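Local atomic coordinates of iron-sulfur cluster co-chaperone protein HscB (Homo sapiens, PDB entry 3BVO), a protein that acts as a co-chaperone in mitochondrial iron-sulfur cluster assembly and is required to place clusters in the SDHB subunit of succinate dehydrogenase. Residues A[11-16]-A[31-36]; A[37-42]-A[90-95]; A[117-122]-A[179-184]; A[142-147]-A[198-203]. All coordinates share one frame; numbering follows the deposited sequence.

Contact 1 of 4, residues A[11-16]-A[31-36]; sequences PRCWNC and PQCRAL. With ZN (zinc ion), chain C.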
loop_
_atom_site.group_PDB
_atom_site.type_symbol
_atom_site.label_atom_id
_atom_site.label_comp_id
_atom_site.label_asym_id
_atom_site.label_seq_id
_atom_site.Cartn_x
_atom_site.Cartn_y
_atom_site.Cartn_z
ATOM N N PRO A 11 3.771 16.425 -23.677
ATOM C CA PRO A 11 3.893 16.941 -22.307
ATOM C C PRO A 11 4.729 18.228 -22.266
ATOM O O PRO A 11 5.852 18.252 -22.780
ATOM C CB PRO A 11 4.589 15.798 -21.558
ATOM C CG PRO A 11 4.220 14.577 -22.320
ATOM C CD PRO A 11 4.143 15.002 -23.767
ATOM N N ARG A 12 4.170 19.281 -21.666
ATOM C CA ARG A 12 4.733 20.635 -21.711
ATOM C C ARG A 12 4.365 21.391 -20.446
ATOM O O ARG A 12 3.427 21.013 -19.751
ATOM C CB ARG A 12 4.205 21.395 -22.930
ATOM C CG ARG A 12 2.697 21.638 -22.906
ATOM C CD ARG A 12 2.139 21.827 -24.294
ATOM N NE ARG A 12 2.230 20.597 -25.072
ATOM C CZ ARG A 12 3.095 20.377 -26.061
ATOM N NH1 ARG A 12 3.082 19.210 -26.695
ATOM N NH2 ARG A 12 3.966 21.310 -26.425
ATOM N N CYS A 13 5.090 22.466 -20.156
ATOM C CA CYS A 13 4.895 23.196 -18.908
ATOM C C CYS A 13 3.729 24.163 -18.989
ATOM O O CYS A 13 3.564 24.848 -19.990
ATOM C CB CYS A 13 6.160 23.949 -18.534
ATOM S SG CYS A 13 5.868 25.196 -17.304
ATOM N N TRP A 14 2.940 24.230 -17.918
ATOM C CA TRP A 14 1.734 25.064 -17.890
ATOM C C TRP A 14 2.050 26.555 -17.835
ATOM O O TRP A 14 1.181 27.380 -18.129
ATOM C CB TRP A 14 0.806 24.667 -16.740
ATOM C CG TRP A 14 1.336 24.971 -15.370
ATOM C CD1 TRP A 14 2.049 24.122 -14.550
ATOM C CD2 TRP A 14 1.197 26.204 -14.643
ATOM N NE1 TRP A 14 2.360 24.755 -13.364
ATOM C CE2 TRP A 14 1.855 26.030 -13.393
ATOM C CE3 TRP A 14 0.589 27.437 -14.925
ATOM C CZ2 TRP A 14 1.910 27.047 -12.426
ATOM C CZ3 TRP A 14 0.639 28.447 -13.971
ATOM C CH2 TRP A 14 1.296 28.246 -12.732
ATOM N N ASN A 15 3.290 26.890 -17.476
ATOM C CA ASN A 15 3.742 28.276 -17.436
ATOM C C ASN A 15 4.534 28.701 -18.671
ATOM O O ASN A 15 4.208 29.719 -19.274
ATOM C CB ASN A 15 4.552 28.548 -16.169
ATOM C CG ASN A 15 4.314 29.946 -15.610
ATOM O OD1 ASN A 15 3.384 30.643 -16.022
ATOM N ND2 ASN A 15 5.149 30.355 -14.657
ATOM N N CYS A 16 5.567 27.929 -19.035
ATOM C CA CYS A 16 6.426 28.238 -20.188
ATOM C C CYS A 16 5.866 27.686 -21.474
ATOM O O CYS A 16 5.802 28.378 -22.490
ATOM C CB CYS A 16 7.804 27.588 -20.067
ATOM S SG CYS A 16 8.714 27.794 -18.574
ATOM N N PRO A 31 12.470 23.102 -15.101
ATOM C CA PRO A 31 13.826 23.636 -15.066
ATOM C C PRO A 31 13.942 25.063 -15.603
ATOM O O PRO A 31 14.945 25.739 -15.340
ATOM C CB PRO A 31 14.626 22.654 -15.941
ATOM C CG PRO A 31 13.630 21.919 -16.737
ATOM C CD PRO A 31 12.362 21.899 -15.941
ATOM N N GLN A 32 12.922 25.510 -16.333
ATOM C CA GLN A 32 12.987 26.766 -17.070
ATOM C C GLN A 32 12.388 27.921 -16.301
ATOM O O GLN A 32 12.832 29.054 -16.465
ATOM C CB GLN A 32 12.289 26.642 -18.423
ATOM C CG GLN A 32 12.909 25.615 -19.360
ATOM C CD GLN A 32 12.404 25.731 -20.790
ATOM O OE1 GLN A 32 11.516 26.536 -21.090
ATOM N NE2 GLN A 32 12.968 24.923 -21.682
ATOM N N CYS A 33 11.385 27.631 -15.469
ATOM C CA CYS A 33 10.627 28.668 -14.751
ATOM C C CYS A 33 10.355 28.375 -13.255
ATOM O O CYS A 33 9.771 29.205 -12.546
ATOM C CB CYS A 33 9.320 28.985 -15.496
ATOM S SG CYS A 33 8.030 27.746 -15.305
ATOM N N ARG A 34 10.769 27.196 -12.797
ATOM C CA ARG A 34 10.725 26.804 -11.389
ATOM C C ARG A 34 9.319 26.472 -10.871
ATOM O O ARG A 34 9.149 26.150 -9.691
ATOM C CB ARG A 34 11.410 27.858 -10.506
ATOM C CG ARG A 34 12.204 27.304 -9.327
ATOM C CD ARG A 34 12.856 28.439 -8.567
ATOM N NE ARG A 34 13.000 28.152 -7.148
ATOM C CZ ARG A 34 14.129 28.271 -6.453
ATOM N NH1 ARG A 34 15.241 28.695 -7.031
ATOM N NH2 ARG A 34 14.142 27.971 -5.161
ATOM N N ALA A 35 8.322 26.528 -11.756
ATOM C CA ALA A 35 6.922 26.244 -11.417
ATOM C C ALA A 35 6.674 24.763 -11.100
ATOM O O ALA A 35 7.293 23.874 -11.697
ATOM C CB ALA A 35 6.021 26.691 -12.542
ATOM N N LEU A 36 5.770 24.498 -10.154
ATOM C CA LEU A 36 5.456 23.128 -9.766
ATOM C C LEU A 36 4.556 22.535 -10.821
ATOM O O LEU A 36 3.531 23.116 -11.158
ATOM C CB LEU A 36 4.772 23.079 -8.399
ATOM C CG LEU A 36 4.451 21.672 -7.858
ATOM C CD1 LEU A 36 5.537 21.165 -6.940
ATOM C CD2 LEU A 36 3.138 21.651 -7.113
HETATM ZN ZN ZN C . 7.922 26.232 -17.055
#
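Trp-14 lays the benzo end of its indole beside the methyl group of Ala-35, with CZ2 and CB 4.1 Å apart, while the pyrrole N-H turns to the backbone of the next residue. There NE1 donates to Leu-36 O over 3.0 Å in a nearly straight bond (164°). The oxygen lies in the indole plane, at the ring edge, although the nitrogen stands well above the plane of the carbonyl. A first torsion of 68°, which sets CG between the backbone N and the carbonyl carbon, starts the ring on this course. Phe-88 of helix 83-104 meets the same ring edge-to-face.

Next to this indole contact sits the tetracysteine metal site. The SG atoms of Cys-13, Cys-16 and Cys-33 each bind the zinc ion at 2.3 Å, and Cys-30 supplies the fourth sulfur, so that two CxxC pairs grip one metal. Carbon atoms pack against the sulfurs: Asn-15 CB lies 3.7 Å from Cys-33 SG, and Gln-32 CB is 3.8 Å from Cys-16 SG. Within the first pair the chain folds back on its own ligand, as in the zinc knuckles of rubredoxin type. Asn-15 N and Cys-16 N donate to Cys-13 SG, at 3.1 Å and 3.2 Å.

The residues between these two segments form neither helix nor strand, so the metal links parts of a loop that lacks a regular framework. Four cysteine sulfurs around one zinc would gather considerable negative charge if all are thiolates, and the two N-H donors on Cys-13 SG are likely to offset part of the charge on that sulfur.

Contact 2 of 4, residues A[37-42]-A[90-95]; sequences QAPDPT and EKHSTL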
loop_
_atom_site.group_PDB
_atom_site.type_symbol
_atom_site.label_atom_id
_atom_site.label_comp_id
_atom_site.label_asym_id
_atom_site.label_seq_id
_atom_site.Cartn_x
_atom_site.Cartn_y
_atom_site.Cartn_z
ATOM N N GLN A 37 4.937 21.374 -11.335
ATOM C CA GLN A 37 4.248 20.780 -12.478
ATOM C C GLN A 37 3.087 19.898 -12.055
ATOM O O GLN A 37 3.008 19.467 -10.902
ATOM C CB GLN A 37 5.229 19.983 -13.335
ATOM C CG GLN A 37 6.451 20.758 -13.752
ATOM C CD GLN A 37 6.099 21.901 -14.666
ATOM O OE1 GLN A 37 5.786 21.690 -15.831
ATOM N NE2 GLN A 37 6.146 23.122 -14.146
ATOM N N ALA A 38 2.175 19.656 -12.998
ATOM C CA ALA A 38 1.098 18.694 -12.798
ATOM C C ALA A 38 1.695 17.296 -12.577
ATOM O O ALA A 38 2.656 16.915 -13.236
ATOM C CB ALA A 38 0.156 18.709 -13.976
ATOM N N PRO A 39 1.151 16.539 -11.616
ATOM C CA PRO A 39 1.747 15.232 -11.365
ATOM C C PRO A 39 1.477 14.260 -12.512
ATOM O O PRO A 39 0.434 14.341 -13.157
ATOM C CB PRO A 39 1.051 14.765 -10.087
ATOM C CG PRO A 39 0.321 15.968 -9.548
ATOM C CD PRO A 39 0.007 16.805 -10.727
ATOM N N ASP A 40 2.425 13.369 -12.772
ATOM C CA ASP A 40 2.268 12.377 -13.825
ATOM C C ASP A 40 1.300 11.276 -13.376
ATOM O O ASP A 40 1.580 10.534 -12.433
ATOM C CB ASP A 40 3.632 11.799 -14.236
ATOM C CG ASP A 40 3.517 10.661 -15.242
ATOM O OD1 ASP A 40 2.419 10.406 -15.781
ATOM O OD2 ASP A 40 4.541 10.002 -15.498
ATOM N N PRO A 41 0.141 11.175 -14.045
ATOM C CA PRO A 41 -0.826 10.139 -13.686
ATOM C C PRO A 41 -0.288 8.728 -13.900
ATOM O O PRO A 41 -0.697 7.801 -13.193
ATOM C CB PRO A 41 -1.992 10.402 -14.639
ATOM C CG PRO A 41 -1.402 11.198 -15.771
ATOM C CD PRO A 41 -0.335 12.027 -15.150
ATOM N N THR A 42 0.631 8.573 -14.849
ATOM C CA THR A 42 1.148 7.252 -15.216
ATOM C C THR A 42 2.207 6.707 -14.264
ATOM O O THR A 42 2.499 5.509 -14.289
ATOM C CB THR A 42 1.751 7.245 -16.623
ATOM O OG1 THR A 42 2.889 8.116 -16.653
ATOM C CG2 THR A 42 0.721 7.680 -17.657
ATOM N N GLU A 90 -1.545 20.457 -3.687
ATOM C CA GLU A 90 -2.547 19.596 -3.070
ATOM C C GLU A 90 -2.626 18.239 -3.791
ATOM O O GLU A 90 -2.624 17.179 -3.145
ATOM C CB GLU A 90 -3.907 20.313 -3.049
ATOM C CG GLU A 90 -5.133 19.434 -2.861
ATOM C CD GLU A 90 -5.420 19.129 -1.412
ATOM O OE1 GLU A 90 -4.670 18.337 -0.803
ATOM O OE2 GLU A 90 -6.409 19.673 -0.882
ATOM N N LYS A 91 -2.675 18.258 -5.121
ATOM C CA LYS A 91 -2.744 16.999 -5.860
ATOM C C LYS A 91 -1.560 16.086 -5.531
ATOM O O LYS A 91 -1.773 14.997 -4.999
ATOM C CB LYS A 91 -2.927 17.230 -7.363
ATOM C CG LYS A 91 -4.315 17.765 -7.694
ATOM C CD LYS A 91 -4.642 17.818 -9.181
ATOM C CE LYS A 91 -6.099 18.273 -9.381
ATOM N NZ LYS A 91 -6.576 18.106 -10.784
ATOM N N HIS A 92 -0.334 16.549 -5.809
ATOM C CA HIS A 92 0.914 15.860 -5.449
ATOM C C HIS A 92 0.888 15.289 -4.024
ATOM O O HIS A 92 1.076 14.080 -3.835
ATOM C CB HIS A 92 2.103 16.819 -5.540
ATOM C CG HIS A 92 2.678 16.970 -6.912
ATOM N ND1 HIS A 92 3.430 15.987 -7.517
ATOM C CD2 HIS A 92 2.648 18.006 -7.781
ATOM C CE1 HIS A 92 3.817 16.400 -8.711
ATOM N NE2 HIS A 92 3.351 17.619 -8.897
ATOM N N SER A 93 0.653 16.160 -3.035
ATOM C CA SER A 93 0.699 15.790 -1.606
ATOM C C SER A 93 -0.257 14.646 -1.237
ATOM O O SER A 93 0.098 13.755 -0.445
ATOM C CB SER A 93 0.421 17.009 -0.730
ATOM O OG SER A 93 0.995 16.849 0.552
ATOM N N THR A 94 -1.456 14.679 -1.822
ATOM C CA THR A 94 -2.390 13.562 -1.769
ATOM C C THR A 94 -1.779 12.295 -2.346
ATOM O O THR A 94 -1.832 11.250 -1.696
ATOM C CB THR A 94 -3.718 13.860 -2.514
ATOM O OG1 THR A 94 -4.236 15.136 -2.104
ATOM C CG2 THR A 94 -4.758 12.772 -2.236
ATOM N N LEU A 95 -1.201 12.371 -3.550
ATOM C CA LEU A 95 -0.627 11.170 -4.175
ATOM C C LEU A 95 0.477 10.634 -3.282
ATOM O O LEU A 95 0.528 9.442 -2.995
ATOM C CB LEU A 95 -0.069 11.436 -5.578
ATOM C CG LEU A 95 -0.962 11.903 -6.735
ATOM C CD1 LEU A 95 -0.095 12.485 -7.832
ATOM C CD2 LEU A 95 -1.836 10.783 -7.289
#
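Pro-39 rides on the imidazole of His-92, its CG 3.4 Å from the ring centroid and 6° off the normal, a CH-pi contact over the middle of one face. The neighbouring CB lies over the CE1 end of the ring and also touches Leu-95 CD1, 3.4 Å away, while Lys-91 CB lies 4.1 Å from Pro-39 CG. The proline rests among three side chains from two adjacent turns of helix 83-104.

While its face carries the proline, the edge of the imidazole reaches the backbone. His-92 NE2 donates to Gln-37 O over 2.7 Å, with the oxygen in the ring plane and the N-H...O angle at 153°. The bond and the overlying proline probably hold the ring in this rotation. This helix is the longest of the J-domain, and through these contacts it holds the connector that leads from the zinc-binding region.

Further out, Leu-36 packs on the imidazole. The side chain of Gln-37 leads away from the helix and is tied on the metal side: its NE2 donates to Ala-35 O, and its OE1 has a weak bond from Trp-20 NE1. Beyond Pro-39 the chain bends in an Asx turn, Asp-40 OD1 accepting from Thr-42 N at 2.7 Å. Behind the helix, Ser-93 OG is bonded to Gln-70 OE1 of helix 59-73 and its side chain touches His-74, first residue of the HPD sequence characteristic of J-domains.

Contact 3 of 4, residues A[117-122]-A[179-184]; sequences HGIEIP and DFEEAK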
loop_
_atom_site.group_PDB
_atom_site.type_symbol
_atom_site.label_atom_id
_atom_site.label_comp_id
_atom_site.label_asym_id
_atom_site.label_seq_id
_atom_site.Cartn_x
_atom_site.Cartn_y
_atom_site.Cartn_z
ATOM N N HIS A 117 0.718 -5.512 -12.342
ATOM C CA HIS A 117 0.922 -6.698 -13.157
ATOM C C HIS A 117 -0.372 -7.152 -13.811
ATOM O O HIS A 117 -0.447 -8.236 -14.378
ATOM C CB HIS A 117 1.634 -7.799 -12.381
ATOM C CG HIS A 117 3.100 -7.546 -12.219
ATOM N ND1 HIS A 117 3.634 -6.975 -11.090
ATOM C CD2 HIS A 117 4.138 -7.753 -13.061
ATOM C CE1 HIS A 117 4.944 -6.870 -11.226
ATOM N NE2 HIS A 117 5.275 -7.334 -12.415
ATOM N N GLY A 118 -1.383 -6.285 -13.721
ATOM C CA GLY A 118 -2.576 -6.360 -14.546
ATOM C C GLY A 118 -3.546 -7.382 -14.035
ATOM O O GLY A 118 -4.199 -8.052 -14.813
ATOM N N ILE A 119 -3.631 -7.520 -12.726
ATOM C CA ILE A 119 -4.520 -8.493 -12.118
ATOM C C ILE A 119 -5.433 -7.762 -11.142
ATOM O O ILE A 119 -4.955 -7.160 -10.159
ATOM C CB ILE A 119 -3.707 -9.570 -11.379
ATOM C CG1 ILE A 119 -3.175 -10.598 -12.379
ATOM C CG2 ILE A 119 -4.529 -10.215 -10.246
ATOM C CD1 ILE A 119 -2.245 -11.657 -11.790
ATOM N N GLU A 120 -6.733 -7.792 -11.418
ATOM C CA GLU A 120 -7.710 -7.162 -10.541
ATOM C C GLU A 120 -8.235 -8.181 -9.536
ATOM O O GLU A 120 -8.327 -9.370 -9.834
ATOM C CB GLU A 120 -8.851 -6.542 -11.352
ATOM C CG GLU A 120 -9.561 -5.378 -10.658
ATOM C CD GLU A 120 -8.635 -4.213 -10.337
ATOM O OE1 GLU A 120 -7.838 -3.815 -11.210
ATOM O OE2 GLU A 120 -8.707 -3.690 -9.207
ATOM N N ILE A 121 -8.575 -7.704 -8.344
ATOM C CA ILE A 121 -9.007 -8.577 -7.258
ATOM C C ILE A 121 -10.501 -8.427 -6.975
ATOM O O ILE A 121 -10.999 -7.306 -6.846
ATOM C CB ILE A 121 -8.231 -8.300 -5.950
ATOM C CG1 ILE A 121 -7.102 -7.280 -6.174
ATOM C CG2 ILE A 121 -7.740 -9.612 -5.334
ATOM C CD1 ILE A 121 -7.547 -5.819 -6.054
ATOM N N PRO A 122 -11.222 -9.558 -6.884
ATOM C CA PRO A 122 -12.627 -9.535 -6.494
ATOM C C PRO A 122 -12.734 -9.237 -5.003
ATOM O O PRO A 122 -11.839 -9.605 -4.238
ATOM C CB PRO A 122 -13.102 -10.964 -6.790
ATOM C CG PRO A 122 -12.001 -11.614 -7.571
ATOM C CD PRO A 122 -10.757 -10.930 -7.142
ATOM N N ASP A 179 5.011 -15.645 -9.820
ATOM C CA ASP A 179 3.810 -16.466 -9.724
ATOM C C ASP A 179 2.634 -15.678 -9.140
ATOM O O ASP A 179 2.245 -15.872 -7.996
ATOM C CB ASP A 179 4.101 -17.723 -8.914
ATOM C CG ASP A 179 2.954 -18.720 -8.935
ATOM O OD1 ASP A 179 1.899 -18.443 -9.550
ATOM O OD2 ASP A 179 3.097 -19.792 -8.314
ATOM N N PHE A 180 2.056 -14.803 -9.950
ATOM C CA PHE A 180 0.975 -13.928 -9.516
ATOM C C PHE A 180 -0.344 -14.636 -9.204
ATOM O O PHE A 180 -1.113 -14.170 -8.371
ATOM C CB PHE A 180 0.740 -12.817 -10.550
ATOM C CG PHE A 180 1.987 -12.124 -10.978
ATOM C CD1 PHE A 180 2.919 -11.697 -10.038
ATOM C CD2 PHE A 180 2.243 -11.907 -12.322
ATOM C CE1 PHE A 180 4.093 -11.059 -10.441
ATOM C CE2 PHE A 180 3.422 -11.281 -12.741
ATOM C CZ PHE A 180 4.344 -10.850 -11.804
ATOM N N GLU A 181 -0.632 -15.740 -9.879
ATOM C CA GLU A 181 -1.858 -16.466 -9.567
ATOM C C GLU A 181 -1.784 -17.030 -8.152
ATOM O O GLU A 181 -2.776 -16.999 -7.403
ATOM C CB GLU A 181 -2.166 -17.536 -10.609
ATOM C CG GLU A 181 -2.768 -16.952 -11.881
ATOM C CD GLU A 181 -4.013 -16.086 -11.621
ATOM O OE1 GLU A 181 -4.964 -16.563 -10.958
ATOM O OE2 GLU A 181 -4.044 -14.924 -12.090
ATOM N N GLU A 182 -0.598 -17.492 -7.768
ATOM C CA GLU A 182 -0.367 -17.871 -6.384
ATOM C C GLU A 182 -0.419 -16.668 -5.447
ATOM O O GLU A 182 -1.067 -16.738 -4.407
ATOM C CB GLU A 182 0.962 -18.612 -6.218
ATOM C CG GLU A 182 1.313 -18.970 -4.783
ATOM C CD GLU A 182 0.681 -20.266 -4.316
ATOM O OE1 GLU A 182 -0.432 -20.610 -4.776
ATOM O OE2 GLU A 182 1.305 -20.953 -3.477
ATOM N N ALA A 183 0.263 -15.578 -5.795
ATOM C CA ALA A 183 0.305 -14.415 -4.910
ATOM C C ALA A 183 -1.099 -13.887 -4.652
ATOM O O ALA A 183 -1.398 -13.456 -3.542
ATOM C CB ALA A 183 1.190 -13.325 -5.474
ATOM N N LYS A 184 -1.957 -13.949 -5.671
ATOM C CA LYS A 184 -3.319 -13.484 -5.555
ATOM C C LYS A 184 -4.043 -14.380 -4.597
ATOM O O LYS A 184 -4.806 -13.911 -3.755
ATOM C CB LYS A 184 -4.045 -13.503 -6.902
ATOM C CG LYS A 184 -5.480 -12.953 -6.850
ATOM C CD LYS A 184 -6.198 -13.025 -8.206
ATOM C CE LYS A 184 -7.468 -12.157 -8.160
ATOM N NZ LYS A 184 -8.246 -12.105 -9.426
#
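His-117, the first residue to leave the helix 106-116, presents one face of its imidazole to the far end of Phe-180. The CZ atom of Phe-180 sits toward the rim of that face, 3.3 Å from His-117 CD2. The two rings form an oblique aromatic pair, their planes inclined by 32° and their centroids 4.4 Å apart. His-117 CB adds a CH-pi contact over the phenyl face, and ND1 is hydrogen-bonded to Leu-113 O, in the preceding helix. An alanine at His-117 would probably leave CZ of Phe-180 without its cover and Leu-113 O without this partner, although CB would still reach the phenyl ring.

Gly-118, at positive phi, is the C-prime residue of the Schellman motif that ends the helix, with Ile-119 N returning to Leu-114 O. The chain then straightens, and Ile-119 divides its branches between two partners: CD1 meets Phe-180 CB at 3.4 Å, and CG2 meets Lys-184 CD at 3.9 Å. Lys-184 runs out fully extended, CG anti to the backbone N (-177°), and its NZ donates to Glu-120 O over 2.8 Å in the plane of that carbonyl. Ile-121 CG2, 3.8 Å from Lys-184 CE, and Pro-122 CD, 3.6 Å from NZ, both touch the end of the lysine.

The connector between helices 106-116 and 131-146 is thereby fastened across the first turn of helix 180-203, which Asp-179 N-caps. Lys-184 also touches Leu-114 of helix 106-116, whereas Ala-183 faces helix 150-176.

Contact 4 of 4, residues A[142-147]-A[198-203]; sequences EKLAEA and EKIKLK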
loop_
_atom_site.group_PDB
_atom_site.type_symbol
_atom_site.label_atom_id
_atom_site.label_comp_id
_atom_site.label_asym_id
_atom_site.label_seq_id
_atom_site.Cartn_x
_atom_site.Cartn_y
_atom_site.Cartn_z
ATOM N N GLU A 142 -14.974 -19.561 15.521
ATOM C CA GLU A 142 -15.481 -20.251 16.695
ATOM C C GLU A 142 -14.612 -19.891 17.892
ATOM O O GLU A 142 -15.116 -19.383 18.899
ATOM C CB GLU A 142 -15.470 -21.765 16.460
ATOM C CG GLU A 142 -16.347 -22.582 17.403
ATOM C CD GLU A 142 -17.811 -22.654 16.968
ATOM O OE1 GLU A 142 -18.241 -21.833 16.131
ATOM O OE2 GLU A 142 -18.541 -23.535 17.472
ATOM N N LYS A 143 -13.304 -20.124 17.761
ATOM C CA LYS A 143 -12.354 -19.817 18.824
ATOM C C LYS A 143 -12.520 -18.399 19.353
ATOM O O LYS A 143 -12.674 -18.206 20.557
ATOM C CB LYS A 143 -10.916 -20.046 18.364
ATOM C CG LYS A 143 -10.384 -21.423 18.685
ATOM C CD LYS A 143 -8.865 -21.397 18.753
ATOM C CE LYS A 143 -8.310 -22.736 19.206
ATOM N NZ LYS A 143 -8.450 -23.764 18.140
ATOM N N LEU A 144 -12.506 -17.420 18.451
ATOM C CA LEU A 144 -12.658 -16.016 18.835
ATOM C C LEU A 144 -13.997 -15.767 19.533
ATOM O O LEU A 144 -14.039 -15.162 20.613
ATOM C CB LEU A 144 -12.481 -15.102 17.620
ATOM C CG LEU A 144 -12.532 -13.591 17.859
ATOM C CD1 LEU A 144 -11.435 -13.138 18.822
ATOM C CD2 LEU A 144 -12.465 -12.820 16.529
ATOM N N ALA A 145 -15.077 -16.259 18.929
ATOM C CA ALA A 145 -16.393 -16.182 19.541
ATOM C C ALA A 145 -16.361 -16.764 20.950
ATOM O O ALA A 145 -16.863 -16.145 21.878
ATOM C CB ALA A 145 -17.422 -16.887 18.688
ATOM N N GLU A 146 -15.750 -17.939 21.103
ATOM C CA GLU A 146 -15.633 -18.596 22.407
ATOM C C GLU A 146 -14.663 -17.854 23.316
ATOM O O GLU A 146 -14.803 -17.895 24.548
ATOM C CB GLU A 146 -15.184 -20.053 22.258
ATOM C CG GLU A 146 -16.295 -21.037 21.895
ATOM C CD GLU A 146 -15.767 -22.427 21.540
ATOM O OE1 GLU A 146 -14.907 -22.532 20.635
ATOM O OE2 GLU A 146 -16.210 -23.421 22.156
ATOM N N ALA A 147 -13.692 -17.171 22.711
ATOM C CA ALA A 147 -12.665 -16.467 23.472
ATOM C C ALA A 147 -13.259 -15.312 24.265
ATOM O O ALA A 147 -13.693 -14.308 23.689
ATOM C CB ALA A 147 -11.556 -15.970 22.562
ATOM N N GLU A 198 -8.154 -7.202 13.306
ATOM C CA GLU A 198 -8.784 -5.948 13.670
ATOM C C GLU A 198 -9.896 -6.202 14.671
ATOM O O GLU A 198 -10.083 -5.425 15.597
ATOM C CB GLU A 198 -9.298 -5.229 12.420
ATOM C CG GLU A 198 -9.593 -3.717 12.592
ATOM C CD GLU A 198 -8.364 -2.844 12.941
ATOM O OE1 GLU A 198 -7.234 -3.134 12.478
ATOM O OE2 GLU A 198 -8.542 -1.848 13.683
ATOM N N LYS A 199 -10.608 -7.310 14.498
ATOM C CA LYS A 199 -11.676 -7.695 15.411
ATOM C C LYS A 199 -11.134 -7.995 16.796
ATOM O O LYS A 199 -11.754 -7.642 17.799
ATOM C CB LYS A 199 -12.476 -8.875 14.850
ATOM C CG LYS A 199 -13.409 -8.433 13.724
ATOM C CD LYS A 199 -14.292 -9.547 13.183
ATOM C CE LYS A 199 -15.189 -9.005 12.078
ATOM N NZ LYS A 199 -15.610 -10.067 11.129
ATOM N N ILE A 200 -9.964 -8.626 16.838
ATOM C CA ILE A 200 -9.297 -8.931 18.092
ATOM C C ILE A 200 -8.941 -7.625 18.805
ATOM O O ILE A 200 -9.265 -7.447 19.988
ATOM C CB ILE A 200 -8.052 -9.821 17.865
ATOM C CG1 ILE A 200 -8.484 -11.235 17.479
ATOM C CG2 ILE A 200 -7.167 -9.876 19.102
ATOM C CD1 ILE A 200 -7.459 -11.997 16.658
ATOM N N LYS A 201 -8.303 -6.712 18.071
ATOM C CA LYS A 201 -7.922 -5.403 18.600
ATOM C C LYS A 201 -9.135 -4.623 19.081
ATOM O O LYS A 201 -9.099 -4.014 20.153
ATOM C CB LYS A 201 -7.152 -4.595 17.561
ATOM C CG LYS A 201 -5.668 -4.911 17.503
ATOM C CD LYS A 201 -5.091 -4.556 16.137
ATOM C CE LYS A 201 -3.563 -4.635 16.116
ATOM N NZ LYS A 201 -2.988 -4.166 14.811
ATOM N N LEU A 202 -10.211 -4.660 18.303
ATOM C CA LEU A 202 -11.470 -4.056 18.728
ATOM C C LEU A 202 -12.000 -4.685 20.032
ATOM O O LEU A 202 -12.454 -3.967 20.927
ATOM C CB LEU A 202 -12.514 -4.115 17.607
ATOM C CG LEU A 202 -12.359 -3.168 16.404
ATOM C CD1 LEU A 202 -13.476 -3.351 15.387
ATOM C CD2 LEU A 202 -12.307 -1.720 16.847
ATOM N N LYS A 203 -11.914 -6.014 20.145
ATOM C CA LYS A 203 -12.298 -6.723 21.363
ATOM C C LYS A 203 -11.379 -6.341 22.533
ATOM O O LYS A 203 -11.801 -6.317 23.702
ATOM C CB LYS A 203 -12.293 -8.240 21.126
ATOM C CG LYS A 203 -13.330 -9.008 21.957
ATOM C CD LYS A 203 -13.742 -10.345 21.339
ATOM C CE LYS A 203 -14.984 -10.913 22.052
ATOM N NZ LYS A 203 -15.234 -12.372 21.773
#
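Peptide carbonyls are the flat groups where Lys-203 meets Leu-144 and Ala-147, and no aromatic ring takes part. Lys-203 NZ comes up to the oxygen end of the Ala-147 carbonyl rather than over its face, with a C=O...N angle of 164° and a distance of 3.1 Å. The setting is the three-helix bundle of the C-terminal domain, where the segments 142-146 and 198-203 point the same way to within 3°, their axes 11.7 Å apart.

At this spacing the apolar contact is between side chains. Leu-144, with CG anti to the backbone N (-177°), extends toward the other helix and sets CD1 3.8 Å from Ile-200 CG1. Its second methyl, CD2, lies 4.3 Å from Lys-199 CB. Helix 150-176 packs alongside, Ile-156 touching both Ala-147 and Ile-200.

Lys-203 spans the rest of the way with a chain extended beyond CG that brings its ammonium to the C-terminal end of helix 131-146. The positive charge there is likely to be eased by the carbonyl dipoles, and Glu-148 adds a long, weak ion pair. An alanine in place of Lys-203 would probably leave Ala-147 O without this donor and Glu-148 without its distant counter-charge. The aliphatic stem takes part too: Lys-203 CD passes 4.4 Å from Leu-144 CD1, while NZ makes a second, weak hydrogen bond to Leu-144 O at 3.2 Å.

None of the four contacts is a fully buried core; contacts 1, 2 and 4 are partly buried and contact 3 lies at the surface. Contacts 1 and 2 adjoin, since Leu-36 closes one next to Gln-37, which opens the other, and Cys-13 touches Gln-37. Contacts 3 and 4 use opposite ends of helix 180-203, nearest atoms about 16 Å apart. Chemistry follows place: metal coordination organises the irregular outer loop, a proline-histidine pair seats the connector on the J-domain, and at each end of helix 180-203 a lysine donates to backbone oxygen, one in contact 3 and two (one weakly) in contact 4. Contacts 1 and 4 lie on opposite sides of the chain's centre, their centres 55 Å apart.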